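Local coordinates for protein myosin-4 (Saccharomyces cerevisiae, PDB 3MMI) that works as a type V myosin motor in the mRNA localization machinery, recruited through SHE3 to messages such as ASH1 mRNA and restricting certain proteins to the bud, at residues Met226-Leu231 and Ile272-Ile277; Asp230-Cys235 and Ile303-Leu308; Arg252-Phe257 and Glu262-Asn267; Leu278-Ser283 and Leu290-Trp295. All blocks are in the same frame, centred on the assembly; numbering follows the deposited sequence.

The chain is the globular tail of the myosin, and all four contacts fall in its DIL region. From the N terminus, the first helix involved is 209-234, which opens two loops: contact 1 closes the shorter on helix 269-279, and contact 2, starting from an overlapping segment that shares Asp-230 and Leu-231, closes the longer on helix 300-308. Contact 3 closes a short loop within both, where helix 240-257 gives way to the connection before helix 269-279. Contact 4 closes the small loop about helix 285-292; it follows contact 1 in the chain but lies within the span of contact 2. Ala-274 touching Ile-306 joins contacts 1 and 2; Ile-277 meeting Phe-292 adds contact 4.

Contact 1: residues Met226-Leu231 and Ile272-Ile277; sequences MLFNDL and IQAVKI
Phe-228 and Leu-231, one turn apart on helix 209-234, meet Ala-274 of helix 269-279, a buried helix-to-helix contact in the all-helical globular tail. Phe-228 comes first. Its CG stands anti to the backbone N (chi1 -180°), which carries the ring out toward the neighbouring helix although the side chain starts off obliquely to it. The ring presents an edge to the alanine: Ala-274 CB lies near the ring plane, 3.9 Å from Phe-228 CE1. Gln-302 and Leu-347 also touch Phe-228, so a large flat residue suits a place with several neighbours. Leu-231 points toward the second helix, and a branched apolar chain suits it, with Tyr-242 also against it. Alanine suits position 274 because Phe-228 and Ala-274 have their CA atoms only 7.5 Å apart, and its small methyl is received by both larger side chains. The closer approach is that of Leu-231, whose CD2 comes to 3.5 Å from Ala-274 CB, tighter than usual van der Waals contact.

Contact 2: residues Asp230-Cys235 and Ile303-Leu308; sequences DLITKC and IQAILL
No ring or other flat group takes part where Ile-232 meets Ala-305 and Ile-306, so there is no face or edge to describe: the touching surfaces are built of methyl and methylene carbons. The delta carbon of Ile-232 does most of the work. The first torsion puts CG1 opposite the carbonyl carbon, and chi2 of -43° turns CD1 toward helix 300-308, where it reaches Ala-305 CB at 3.9 Å. The same CD1 is 3.9 Å from CG1 of Ile-306; the side chains of Ile-232 and Ile-306 cross at about a right angle. Leu-231 adds a looser touch, its CD2 standing 4.4 Å from Ile-306 CG1. The residue types fit: alanine is short enough to receive the end of Ile-232, while Ile-306 has branches to spend on two helices, for it also packs on Ala-274 and Ile-277. Lys-309 donates hydrogen bonds from NZ to the carbonyl oxygens of Leu-231 and Ile-232, a polar partner for the last turn of helix 209-234. The short segments run with their axes 10.1 Å apart at an angle of 49°, a pairing of helices through the ends of a few aliphatic side chains, characteristic of all-alpha folds such as this DIL domain.

Contact 3: residues Arg252-Phe257 and Glu262-Asn267; sequences RLVSWF and EDVRPN
Helix 240-257 carries Val-254 and Phe-257, and after a short loop the chain comes back past them through Val-264 into a 3-10 segment that begins at Arg-265, with the CA atoms of Phe-257 and Val-264 6.9 Å apart. This is the connection between two successive helices of the DIL domain, 240-257 and 269-279, closed by a buried apolar cluster. Val-264 divides its branches between two partners: chi1 of -68° sets CG1 opposite the carbonyl carbon and against Phe-257, which leaves CG2 between N and C, turned to Val-254, whose CG1 is 3.5 Å from it. A beta-branched residue suits the place because its two gamma methyls fork from CB and can serve two neighbours. With an alanine here both gamma methyls would be gone, which would probably leave a gap beside Val-254 and Phe-257. Phe-257 meets the loop mainly through CB, 3.3 Å from Val-264 CG1, while its ring turns elsewhere: Trp-256 CE3 lies over the ring centre, 3.8 Å above the plane.

Contact 4: residues Leu278-Ser283 and Leu290-Trp295; sequences LQLKIS and LLFDFW
Phe-292, at the last turn of helix 285-292, points its side chain at Leu-280 and Ile-282. Its CB and CG form the stem, and chi1 near -61° turns the ring away from its own carbonyl and out toward the strip of chain after helix 269-279. On one side of the ring CD1 sits 4.0 Å above the ring of Trp-295, offset toward its edge; a type II beta turn from Phe-292 to Trp-295 brings that indole back. The next carbon, CE1, meets Ile-277 of the preceding helix. On the other side CE2 touches Ile-282 CD1 at 4.0 Å, the methyl lying at the edge of the phenyl ring and near its plane. At the far end CZ reaches Leu-280 CD1 at 3.8 Å, this leucine arriving from the opposite direction. Leu-280 and Ile-282 both face the helix because the backbone between them is extended, and alternate residues of such a chain turn the same way. Leu-291 lies beside the phenylalanine, its CD1 4.4 Å from Leu-280 CD1 and equally far from Ile-282 CG1. An aromatic residue suits position 292 since one ring offers several carbons, CD1, CE1, CE2 and CZ, to different neighbours. No hydrogen bond spans the two segments, so the cohesion of this surface contact probably comes from dispersion and from partial withdrawal of apolar carbons from water.

Contact 1: residues Met226-Leu231 and Ile272-Ile277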
loop_
_atom_site.group_PDB
_atom_site.type_symbol
_atom_site.label_atom_id
_atom_site.label_comp_id
_atom_site.label_asym_id
_atom_site.label_seq_id
_atom_site.Cartn_x
_atom_site.Cartn_y
_atom_site.Cartn_z
ATOM N N MET A 226 -8.460 -4.593 5.344
ATOM C CA MET A 226 -9.922 -4.354 5.159
ATOM C C MET A 226 -10.715 -5.619 5.407
ATOM O O MET A 226 -11.783 -5.658 6.033
ATOM C CB MET A 226 -10.126 -3.909 3.744
ATOM C CG MET A 226 -11.531 -3.569 3.440
ATOM S SD MET A 226 -11.892 -4.005 1.753
ATOM C CE MET A 226 -13.027 -5.340 2.052
ATOM N N LEU A 227 -10.163 -6.721 4.929
ATOM C CA LEU A 227 -10.890 -7.965 5.061
ATOM C C LEU A 227 -10.884 -8.455 6.503
ATOM O O LEU A 227 -11.889 -8.837 7.054
ATOM C CB LEU A 227 -10.345 -9.066 4.164
ATOM C CG LEU A 227 -10.742 -9.009 2.675
ATOM C CD1 LEU A 227 -9.884 -9.981 1.919
ATOM C CD2 LEU A 227 -12.166 -9.360 2.407
ATOM N N PHE A 228 -9.715 -8.426 7.124
ATOM C CA PHE A 228 -9.648 -8.817 8.536
ATOM C C PHE A 228 -10.562 -7.858 9.408
ATOM O O PHE A 228 -11.260 -8.384 10.246
ATOM C CB PHE A 228 -8.244 -8.718 9.088
ATOM C CG PHE A 228 -8.152 -9.104 10.492
ATOM C CD1 PHE A 228 -8.166 -10.473 10.839
ATOM C CD2 PHE A 228 -8.101 -8.126 11.496
ATOM C CE1 PHE A 228 -8.138 -10.833 12.125
ATOM C CE2 PHE A 228 -7.987 -8.472 12.800
ATOM C CZ PHE A 228 -7.984 -9.810 13.180
ATOM N N ASN A 229 -10.462 -6.544 9.248
ATOM C CA ASN A 229 -11.231 -5.571 10.063
ATOM C C ASN A 229 -12.734 -5.830 9.859
ATOM O O ASN A 229 -13.523 -5.874 10.807
ATOM C CB ASN A 229 -10.826 -4.145 9.663
ATOM C CG ASN A 229 -9.453 -3.773 10.186
ATOM O OD1 ASN A 229 -8.840 -4.535 10.893
ATOM N ND2 ASN A 229 -8.978 -2.548 9.854
ATOM N N ASP A 230 -13.138 -6.065 8.605
ATOM C CA ASP A 230 -14.567 -6.362 8.347
ATOM C C ASP A 230 -14.988 -7.689 8.838
ATOM O O ASP A 230 -16.182 -7.910 9.206
ATOM C CB ASP A 230 -14.913 -6.272 6.872
ATOM C CG ASP A 230 -14.909 -4.842 6.346
ATOM O OD1 ASP A 230 -14.818 -3.881 7.158
ATOM O OD2 ASP A 230 -14.902 -4.686 5.075
ATOM N N LEU A 231 -14.053 -8.634 8.860
ATOM C CA LEU A 231 -14.434 -9.938 9.411
ATOM C C LEU A 231 -14.833 -9.757 10.905
ATOM O O LEU A 231 -15.883 -10.348 11.367
ATOM C CB LEU A 231 -13.275 -10.918 9.319
ATOM C CG LEU A 231 -13.496 -12.201 10.119
ATOM C CD1 LEU A 231 -14.430 -13.168 9.318
ATOM C CD2 LEU A 231 -12.176 -12.958 10.471
ATOM N N ILE A 272 -6.038 -14.685 6.265
ATOM C CA ILE A 272 -5.874 -16.121 6.082
ATOM C C ILE A 272 -5.789 -16.908 7.428
ATOM O O ILE A 272 -6.535 -17.876 7.615
ATOM C CB ILE A 272 -4.592 -16.533 5.249
ATOM C CG1 ILE A 272 -4.581 -16.058 3.757
ATOM C CG2 ILE A 272 -4.269 -18.043 5.339
ATOM C CD1 ILE A 272 -5.636 -16.619 3.179
ATOM N N GLN A 273 -5.016 -16.462 8.396
ATOM C CA GLN A 273 -5.021 -17.115 9.698
ATOM C C GLN A 273 -6.358 -17.077 10.433
ATOM O O GLN A 273 -6.682 -18.020 11.076
ATOM C CB GLN A 273 -3.922 -16.607 10.610
ATOM C CG GLN A 273 -2.556 -16.635 10.042
ATOM C CD GLN A 273 -1.838 -17.882 10.295
ATOM O OE1 GLN A 273 -2.392 -18.970 10.311
ATOM N NE2 GLN A 273 -0.568 -17.745 10.486
ATOM N N ALA A 274 -7.120 -15.991 10.271
ATOM C CA ALA A 274 -8.429 -15.774 11.023
ATOM C C ALA A 274 -9.371 -16.842 10.491
ATOM O O ALA A 274 -10.047 -17.521 11.222
ATOM C CB ALA A 274 -8.984 -14.371 10.684
ATOM N N VAL A 275 -9.423 -17.007 9.161
ATOM C CA VAL A 275 -10.387 -17.992 8.707
ATOM C C VAL A 275 -9.853 -19.422 8.876
ATOM O O VAL A 275 -10.647 -20.387 9.016
ATOM C CB VAL A 275 -10.906 -17.741 7.237
ATOM C CG1 VAL A 275 -11.534 -16.307 7.129
ATOM C CG2 VAL A 275 -9.811 -17.960 6.200
ATOM N N LYS A 276 -8.556 -19.617 8.997
ATOM C CA LYS A 276 -8.083 -20.937 9.327
ATOM C C LYS A 276 -8.403 -21.277 10.766
ATOM O O LYS A 276 -8.770 -22.362 11.059
ATOM C CB LYS A 276 -6.597 -21.163 8.994
ATOM C CG LYS A 276 -6.302 -21.322 7.511
ATOM C CD LYS A 276 -4.845 -21.564 7.227
ATOM C CE LYS A 276 -4.570 -21.939 5.782
ATOM N NZ LYS A 276 -5.503 -22.893 5.212
ATOM N N ILE A 277 -8.300 -20.298 11.642
ATOM C CA ILE A 277 -8.657 -20.531 13.026
ATOM C C ILE A 277 -10.080 -21.067 13.121
ATOM O O ILE A 277 -10.385 -21.903 13.940
ATOM C CB ILE A 277 -8.446 -19.209 13.850
ATOM C CG1 ILE A 277 -6.967 -19.167 14.231
ATOM C CG2 ILE A 277 -9.313 -19.214 15.054
ATOM C CD1 ILE A 277 -6.496 -17.885 14.487
#

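Contact 2: residues Asp230-Cys235 and Ile303-Leu308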
loop_
_atom_site.group_PDB
_atom_site.type_symbol
_atom_site.label_atom_id
_atom_site.label_comp_id
_atom_site.label_asym_id
_atom_site.label_seq_id
_atom_site.Cartn_x
_atom_site.Cartn_y
_atom_site.Cartn_z
ATOM N N ASP A 230 -13.138 -6.065 8.605
ATOM C CA ASP A 230 -14.567 -6.362 8.347
ATOM C C ASP A 230 -14.988 -7.689 8.838
ATOM O O ASP A 230 -16.182 -7.910 9.206
ATOM C CB ASP A 230 -14.913 -6.272 6.872
ATOM C CG ASP A 230 -14.909 -4.842 6.346
ATOM O OD1 ASP A 230 -14.818 -3.881 7.158
ATOM O OD2 ASP A 230 -14.902 -4.686 5.075
ATOM N N LEU A 231 -14.053 -8.634 8.860
ATOM C CA LEU A 231 -14.434 -9.938 9.411
ATOM C C LEU A 231 -14.833 -9.757 10.905
ATOM O O LEU A 231 -15.883 -10.348 11.367
ATOM C CB LEU A 231 -13.275 -10.918 9.319
ATOM C CG LEU A 231 -13.496 -12.201 10.119
ATOM C CD1 LEU A 231 -14.430 -13.168 9.318
ATOM C CD2 LEU A 231 -12.176 -12.958 10.471
ATOM N N ILE A 232 -14.079 -8.948 11.623
ATOM C CA ILE A 232 -14.395 -8.701 13.024
ATOM C C ILE A 232 -15.635 -7.769 13.217
ATOM O O ILE A 232 -16.392 -8.044 14.051
ATOM C CB ILE A 232 -13.235 -7.969 13.776
ATOM C CG1 ILE A 232 -11.981 -8.838 13.872
ATOM C CG2 ILE A 232 -13.704 -7.538 15.214
ATOM C CD1 ILE A 232 -12.209 -10.260 14.218
ATOM N N THR A 233 -15.782 -6.692 12.462
ATOM C CA THR A 233 -16.761 -5.612 12.808
ATOM C C THR A 233 -18.112 -5.930 12.155
ATOM O O THR A 233 -19.174 -5.719 12.741
ATOM C CB THR A 233 -16.329 -4.220 12.385
ATOM O OG1 THR A 233 -15.891 -4.251 10.996
ATOM C CG2 THR A 233 -15.209 -3.888 13.173
ATOM N N LYS A 234 -18.073 -6.503 10.972
ATOM C CA LYS A 234 -19.243 -6.622 10.109
ATOM C C LYS A 234 -19.871 -8.017 9.985
ATOM O O LYS A 234 -20.992 -8.163 9.475
ATOM C CB LYS A 234 -18.918 -6.132 8.724
ATOM C CG LYS A 234 -19.018 -4.664 8.536
ATOM C CD LYS A 234 -17.925 -4.191 7.661
ATOM C CE LYS A 234 -18.322 -2.970 6.853
ATOM N NZ LYS A 234 -18.868 -3.524 5.610
ATOM N N CYS A 235 -19.235 -9.058 10.512
ATOM C CA CYS A 235 -19.729 -10.394 10.262
ATOM C C CYS A 235 -20.233 -10.961 11.552
ATOM O O CYS A 235 -19.463 -11.347 12.486
ATOM C CB CYS A 235 -18.687 -11.356 9.641
ATOM S SG CYS A 235 -18.004 -10.790 8.066
ATOM N N ILE A 303 -7.271 -12.933 18.263
ATOM C CA ILE A 303 -7.715 -14.289 18.287
ATOM C C ILE A 303 -8.947 -14.446 19.138
ATOM O O ILE A 303 -9.883 -15.230 18.773
ATOM C CB ILE A 303 -6.608 -15.264 18.833
ATOM C CG1 ILE A 303 -5.365 -15.263 17.977
ATOM C CG2 ILE A 303 -7.161 -16.676 19.080
ATOM C CD1 ILE A 303 -4.264 -16.031 18.580
ATOM N N GLN A 304 -8.965 -13.825 20.297
ATOM C CA GLN A 304 -10.218 -13.779 21.096
ATOM C C GLN A 304 -11.348 -13.173 20.353
ATOM O O GLN A 304 -12.499 -13.682 20.439
ATOM C CB GLN A 304 -9.923 -13.031 22.455
ATOM C CG GLN A 304 -11.101 -13.178 23.409
ATOM C CD GLN A 304 -11.124 -12.092 24.474
ATOM O OE1 GLN A 304 -10.921 -10.941 24.209
ATOM N NE2 GLN A 304 -11.215 -12.523 25.659
ATOM N N ALA A 305 -11.105 -12.068 19.667
ATOM C CA ALA A 305 -12.251 -11.444 18.919
ATOM C C ALA A 305 -12.902 -12.447 17.986
ATOM O O ALA A 305 -14.135 -12.493 17.731
ATOM C CB ALA A 305 -11.768 -10.259 18.139
ATOM N N ILE A 306 -12.061 -13.276 17.391
ATOM C CA ILE A 306 -12.575 -14.208 16.371
ATOM C C ILE A 306 -13.384 -15.339 17.033
ATOM O O ILE A 306 -14.486 -15.663 16.623
ATOM C CB ILE A 306 -11.463 -14.861 15.527
ATOM C CG1 ILE A 306 -10.812 -13.879 14.508
ATOM C CG2 ILE A 306 -11.956 -16.166 14.854
ATOM C CD1 ILE A 306 -9.395 -14.265 14.299
ATOM N N LEU A 307 -12.860 -15.885 18.108
ATOM C CA LEU A 307 -13.552 -16.927 18.824
ATOM C C LEU A 307 -14.831 -16.493 19.634
ATOM O O LEU A 307 -15.684 -17.344 19.888
ATOM C CB LEU A 307 -12.593 -17.576 19.851
ATOM C CG LEU A 307 -11.269 -18.199 19.282
ATOM C CD1 LEU A 307 -10.335 -18.837 20.262
ATOM C CD2 LEU A 307 -11.656 -19.242 18.292
ATOM N N LEU A 308 -14.923 -15.249 20.129
ATOM C CA LEU A 308 -16.145 -14.807 20.794
ATOM C C LEU A 308 -17.287 -14.751 19.804
ATOM O O LEU A 308 -18.411 -14.737 20.217
ATOM C CB LEU A 308 -15.910 -13.378 21.434
ATOM C CG LEU A 308 -14.985 -13.486 22.640
ATOM C CD1 LEU A 308 -14.411 -12.152 23.030
ATOM C CD2 LEU A 308 -15.662 -14.204 23.792
#

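Contact 3: residues Arg252-Phe257 and Glu262-Asn267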
loop_
_atom_site.group_PDB
_atom_site.type_symbol
_atom_site.label_atom_id
_atom_site.label_comp_id
_atom_site.label_asym_id
_atom_site.label_seq_id
_atom_site.Cartn_x
_atom_site.Cartn_y
_atom_site.Cartn_z
ATOM N N ARG A 252 -9.927 -17.716 -4.874
ATOM C CA ARG A 252 -10.392 -17.113 -6.066
ATOM C C ARG A 252 -9.793 -15.743 -6.310
ATOM O O ARG A 252 -9.315 -15.494 -7.402
ATOM C CB ARG A 252 -11.923 -16.979 -6.002
ATOM C CG ARG A 252 -12.539 -17.410 -7.240
ATOM C CD ARG A 252 -14.053 -17.200 -7.218
ATOM N NE ARG A 252 -14.537 -16.974 -8.570
ATOM C CZ ARG A 252 -15.838 -16.938 -8.905
ATOM N NH1 ARG A 252 -16.815 -17.168 -8.011
ATOM N NH2 ARG A 252 -16.153 -16.752 -10.152
ATOM N N LEU A 253 -9.888 -14.832 -5.331
ATOM C CA LEU A 253 -9.233 -13.496 -5.411
ATOM C C LEU A 253 -7.746 -13.612 -5.733
ATOM O O LEU A 253 -7.203 -12.844 -6.560
ATOM C CB LEU A 253 -9.423 -12.774 -4.084
ATOM C CG LEU A 253 -8.882 -11.358 -4.039
ATOM C CD1 LEU A 253 -9.837 -10.493 -3.153
ATOM C CD2 LEU A 253 -7.453 -11.397 -3.591
ATOM N N VAL A 254 -7.071 -14.549 -5.078
ATOM C CA VAL A 254 -5.616 -14.658 -5.188
ATOM C C VAL A 254 -5.113 -15.292 -6.568
ATOM O O VAL A 254 -4.018 -15.040 -6.990
ATOM C CB VAL A 254 -5.076 -15.483 -4.006
ATOM C CG1 VAL A 254 -4.001 -16.404 -4.382
ATOM C CG2 VAL A 254 -4.640 -14.556 -2.936
ATOM N N SER A 255 -5.974 -16.136 -7.151
ATOM C CA SER A 255 -5.765 -16.731 -8.462
ATOM C C SER A 255 -5.369 -15.695 -9.561
ATOM O O SER A 255 -4.470 -15.979 -10.306
ATOM C CB SER A 255 -6.967 -17.582 -8.898
ATOM O OG SER A 255 -8.057 -16.757 -9.254
ATOM N N TRP A 256 -5.942 -14.474 -9.564
ATOM C CA TRP A 256 -5.526 -13.425 -10.487
ATOM C C TRP A 256 -4.026 -13.042 -10.310
ATOM O O TRP A 256 -3.295 -12.792 -11.278
ATOM C CB TRP A 256 -6.398 -12.169 -10.332
ATOM C CG TRP A 256 -6.131 -11.198 -11.423
ATOM C CD1 TRP A 256 -6.855 -11.072 -12.643
ATOM C CD2 TRP A 256 -5.126 -10.176 -11.465
ATOM N NE1 TRP A 256 -6.295 -10.048 -13.409
ATOM C CE2 TRP A 256 -5.243 -9.500 -12.731
ATOM C CE3 TRP A 256 -4.126 -9.772 -10.585
ATOM C CZ2 TRP A 256 -4.420 -8.448 -13.097
ATOM C CZ3 TRP A 256 -3.270 -8.723 -10.973
ATOM C CH2 TRP A 256 -3.452 -8.059 -12.206
ATOM N N PHE A 257 -3.590 -12.920 -9.055
ATOM C CA PHE A 257 -2.242 -12.394 -8.771
ATOM C C PHE A 257 -1.221 -13.452 -9.054
ATOM O O PHE A 257 -0.007 -13.204 -9.067
ATOM C CB PHE A 257 -2.097 -11.952 -7.312
ATOM C CG PHE A 257 -2.855 -10.753 -7.000
ATOM C CD1 PHE A 257 -4.163 -10.844 -6.677
ATOM C CD2 PHE A 257 -2.281 -9.518 -7.126
ATOM C CE1 PHE A 257 -4.914 -9.737 -6.456
ATOM C CE2 PHE A 257 -2.996 -8.389 -6.877
ATOM C CZ PHE A 257 -4.332 -8.485 -6.556
ATOM N N GLU A 262 5.578 -12.952 -6.909
ATOM C CA GLU A 262 6.351 -13.978 -6.252
ATOM C C GLU A 262 5.457 -15.007 -5.501
ATOM O O GLU A 262 5.451 -16.188 -5.836
ATOM C CB GLU A 262 7.228 -13.235 -5.213
ATOM C CG GLU A 262 6.379 -12.073 -4.406
ATOM C CD GLU A 262 6.800 -10.672 -4.812
ATOM O OE1 GLU A 262 6.696 -10.344 -6.022
ATOM O OE2 GLU A 262 7.250 -9.888 -3.918
ATOM N N ASP A 263 4.751 -14.547 -4.466
ATOM C CA ASP A 263 4.093 -15.397 -3.472
ATOM C C ASP A 263 3.132 -14.351 -2.860
ATOM O O ASP A 263 3.569 -13.451 -2.192
ATOM C CB ASP A 263 5.188 -15.884 -2.455
ATOM C CG ASP A 263 4.730 -17.071 -1.535
ATOM O OD1 ASP A 263 3.546 -17.615 -1.681
ATOM O OD2 ASP A 263 5.603 -17.404 -0.625
ATOM N N VAL A 264 1.853 -14.441 -3.180
ATOM C CA VAL A 264 0.916 -13.429 -2.778
ATOM C C VAL A 264 0.354 -13.589 -1.360
ATOM O O VAL A 264 -0.123 -12.604 -0.783
ATOM C CB VAL A 264 -0.327 -13.382 -3.677
ATOM C CG1 VAL A 264 0.002 -12.933 -5.000
ATOM C CG2 VAL A 264 -0.969 -14.758 -3.698
ATOM N N ARG A 265 0.385 -14.809 -0.837
ATOM C CA ARG A 265 -0.348 -15.123 0.407
ATOM C C ARG A 265 0.197 -14.458 1.705
ATOM O O ARG A 265 -0.584 -14.055 2.538
ATOM C CB ARG A 265 -0.530 -16.622 0.574
ATOM C CG ARG A 265 -1.558 -17.233 -0.399
ATOM N N PRO A 266 1.525 -14.274 1.814
ATOM C CA PRO A 266 2.002 -13.581 2.992
ATOM C C PRO A 266 1.371 -12.189 3.133
ATOM O O PRO A 266 1.209 -11.772 4.284
ATOM C CB PRO A 266 3.518 -13.492 2.791
ATOM C CG PRO A 266 3.786 -14.776 1.963
ATOM C CD PRO A 266 2.630 -14.850 1.019
ATOM N N ASN A 267 0.998 -11.528 2.024
ATOM C CA ASN A 267 0.385 -10.253 2.147
ATOM C C ASN A 267 -0.987 -10.341 2.849
ATOM O O ASN A 267 -1.462 -9.337 3.370
ATOM C CB ASN A 267 0.210 -9.608 0.764
ATOM C CG ASN A 267 1.505 -9.399 0.091
ATOM O OD1 ASN A 267 1.758 -9.912 -1.001
ATOM N ND2 ASN A 267 2.320 -8.617 0.697
#

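Contact 4: residues Leu278-Ser283 and Leu290-Trp295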
loop_
_atom_site.group_PDB
_atom_site.type_symbol
_atom_site.label_atom_id
_atom_site.label_comp_id
_atom_site.label_asym_id
_atom_site.label_seq_id
_atom_site.Cartn_x
_atom_site.Cartn_y
_atom_site.Cartn_z
ATOM N N LEU A 278 -10.954 -20.557 12.268
ATOM C CA LEU A 278 -12.333 -20.876 12.329
ATOM C C LEU A 278 -12.588 -22.347 11.959
ATOM O O LEU A 278 -13.622 -22.979 12.350
ATOM C CB LEU A 278 -13.104 -19.953 11.383
ATOM C CG LEU A 278 -13.418 -18.559 11.941
ATOM C CD1 LEU A 278 -13.991 -17.678 10.793
ATOM C CD2 LEU A 278 -14.330 -18.596 13.197
ATOM N N GLN A 279 -11.674 -22.907 11.164
ATOM C CA GLN A 279 -11.783 -24.294 10.822
ATOM C C GLN A 279 -11.048 -25.272 11.774
ATOM O O GLN A 279 -11.290 -26.437 11.674
ATOM C CB GLN A 279 -11.350 -24.515 9.372
ATOM C CG GLN A 279 -12.035 -23.603 8.375
ATOM C CD GLN A 279 -11.244 -23.458 7.081
ATOM O OE1 GLN A 279 -11.344 -24.343 6.266
ATOM N NE2 GLN A 279 -10.518 -22.330 6.835
ATOM N N LEU A 280 -10.144 -24.823 12.645
ATOM C CA LEU A 280 -9.587 -25.712 13.662
ATOM C C LEU A 280 -10.652 -26.338 14.558
ATOM O O LEU A 280 -11.663 -25.731 14.893
ATOM C CB LEU A 280 -8.439 -25.121 14.490
ATOM C CG LEU A 280 -7.307 -24.530 13.607
ATOM C CD1 LEU A 280 -6.323 -23.544 14.373
ATOM C CD2 LEU A 280 -6.563 -25.613 12.804
ATOM N N LYS A 281 -10.487 -27.582 14.927
ATOM C CA LYS A 281 -11.368 -28.221 15.888
ATOM C C LYS A 281 -10.603 -28.297 17.179
ATOM O O LYS A 281 -9.944 -29.277 17.434
ATOM C CB LYS A 281 -11.672 -29.646 15.454
ATOM C CE LYS A 281 -9.474 -32.865 15.849
ATOM N NZ LYS A 281 -8.243 -32.535 15.098
ATOM N N ILE A 282 -10.627 -27.260 17.991
ATOM C CA ILE A 282 -9.683 -27.303 19.159
ATOM C C ILE A 282 -10.524 -27.641 20.352
ATOM O O ILE A 282 -11.549 -26.970 20.611
ATOM C CB ILE A 282 -9.004 -25.991 19.466
ATOM C CG1 ILE A 282 -8.321 -25.435 18.201
ATOM C CG2 ILE A 282 -8.007 -26.156 20.615
ATOM C CD1 ILE A 282 -8.563 -23.906 18.089
ATOM N N SER A 283 -10.109 -28.682 21.078
ATOM C CA SER A 283 -10.877 -29.073 22.249
ATOM C C SER A 283 -10.164 -29.042 23.612
ATOM O O SER A 283 -10.792 -29.348 24.594
ATOM C CB SER A 283 -11.539 -30.426 22.012
ATOM O OG SER A 283 -10.552 -31.445 21.961
ATOM N N LEU A 290 -0.555 -25.285 22.533
ATOM C CA LEU A 290 0.361 -25.791 21.508
ATOM C C LEU A 290 0.271 -25.037 20.202
ATOM O O LEU A 290 1.312 -24.695 19.614
ATOM C CB LEU A 290 0.197 -27.280 21.248
ATOM C CG LEU A 290 0.859 -28.345 22.088
ATOM C CD1 LEU A 290 1.080 -29.492 21.105
ATOM C CD2 LEU A 290 2.215 -27.882 22.680
ATOM N N LEU A 291 -0.965 -24.694 19.827
ATOM C CA LEU A 291 -1.167 -23.899 18.616
ATOM C C LEU A 291 -0.843 -22.430 18.703
ATOM O O LEU A 291 -0.208 -21.912 17.754
ATOM C CB LEU A 291 -2.523 -24.177 18.053
ATOM C CG LEU A 291 -2.636 -25.593 17.451
ATOM C CD1 LEU A 291 -4.064 -26.033 17.159
ATOM C CD2 LEU A 291 -1.876 -25.741 16.139
ATOM N N PHE A 292 -1.129 -21.747 19.832
ATOM C CA PHE A 292 -1.065 -20.249 19.841
ATOM C C PHE A 292 -0.104 -19.555 20.815
ATOM O O PHE A 292 0.097 -18.314 20.745
ATOM C CB PHE A 292 -2.483 -19.759 20.093
ATOM C CG PHE A 292 -3.440 -20.189 19.016
ATOM C CD1 PHE A 292 -3.467 -19.491 17.784
ATOM C CD2 PHE A 292 -4.300 -21.294 19.234
ATOM C CE1 PHE A 292 -4.376 -19.898 16.756
ATOM C CE2 PHE A 292 -5.203 -21.714 18.233
ATOM C CZ PHE A 292 -5.242 -21.025 16.967
ATOM N N ASP A 293 0.461 -20.324 21.775
ATOM C CA ASP A 293 1.431 -19.703 22.643
ATOM C C ASP A 293 2.611 -19.358 21.773
ATOM O O ASP A 293 3.140 -20.236 21.065
ATOM C CB ASP A 293 1.863 -20.697 23.745
ATOM C CG ASP A 293 0.891 -20.740 24.946
ATOM O OD1 ASP A 293 -0.137 -20.032 25.010
ATOM O OD2 ASP A 293 1.152 -21.517 25.867
ATOM N N PHE A 294 3.101 -18.150 21.854
ATOM C CA PHE A 294 4.324 -17.777 21.108
ATOM C C PHE A 294 4.101 -17.936 19.619
ATOM O O PHE A 294 5.006 -18.353 18.892
ATOM C CB PHE A 294 5.599 -18.593 21.472
ATOM C CG PHE A 294 5.608 -19.198 22.835
ATOM C CD1 PHE A 294 5.360 -18.435 23.994
ATOM C CD2 PHE A 294 5.887 -20.562 22.974
ATOM C CE1 PHE A 294 5.378 -19.080 25.312
ATOM C CE2 PHE A 294 5.907 -21.187 24.265
ATOM C CZ PHE A 294 5.635 -20.440 25.426
ATOM N N TRP A 295 2.895 -17.548 19.196
ATOM C CA TRP A 295 2.489 -17.460 17.824
ATOM C C TRP A 295 1.898 -16.064 17.658
ATOM O O TRP A 295 0.871 -15.720 18.242
ATOM C CB TRP A 295 1.478 -18.588 17.609
ATOM C CG TRP A 295 0.907 -18.734 16.194
ATOM C CD1 TRP A 295 1.310 -19.669 15.217
ATOM C CD2 TRP A 295 -0.186 -17.978 15.586
ATOM N NE1 TRP A 295 0.562 -19.513 14.080
ATOM C CE2 TRP A 295 -0.356 -18.489 14.269
ATOM C CE3 TRP A 295 -0.988 -16.922 16.009
ATOM C CZ2 TRP A 295 -1.351 -17.989 13.404
ATOM C CZ3 TRP A 295 -1.921 -16.455 15.223
ATOM C CH2 TRP A 295 -2.127 -16.970 13.895
#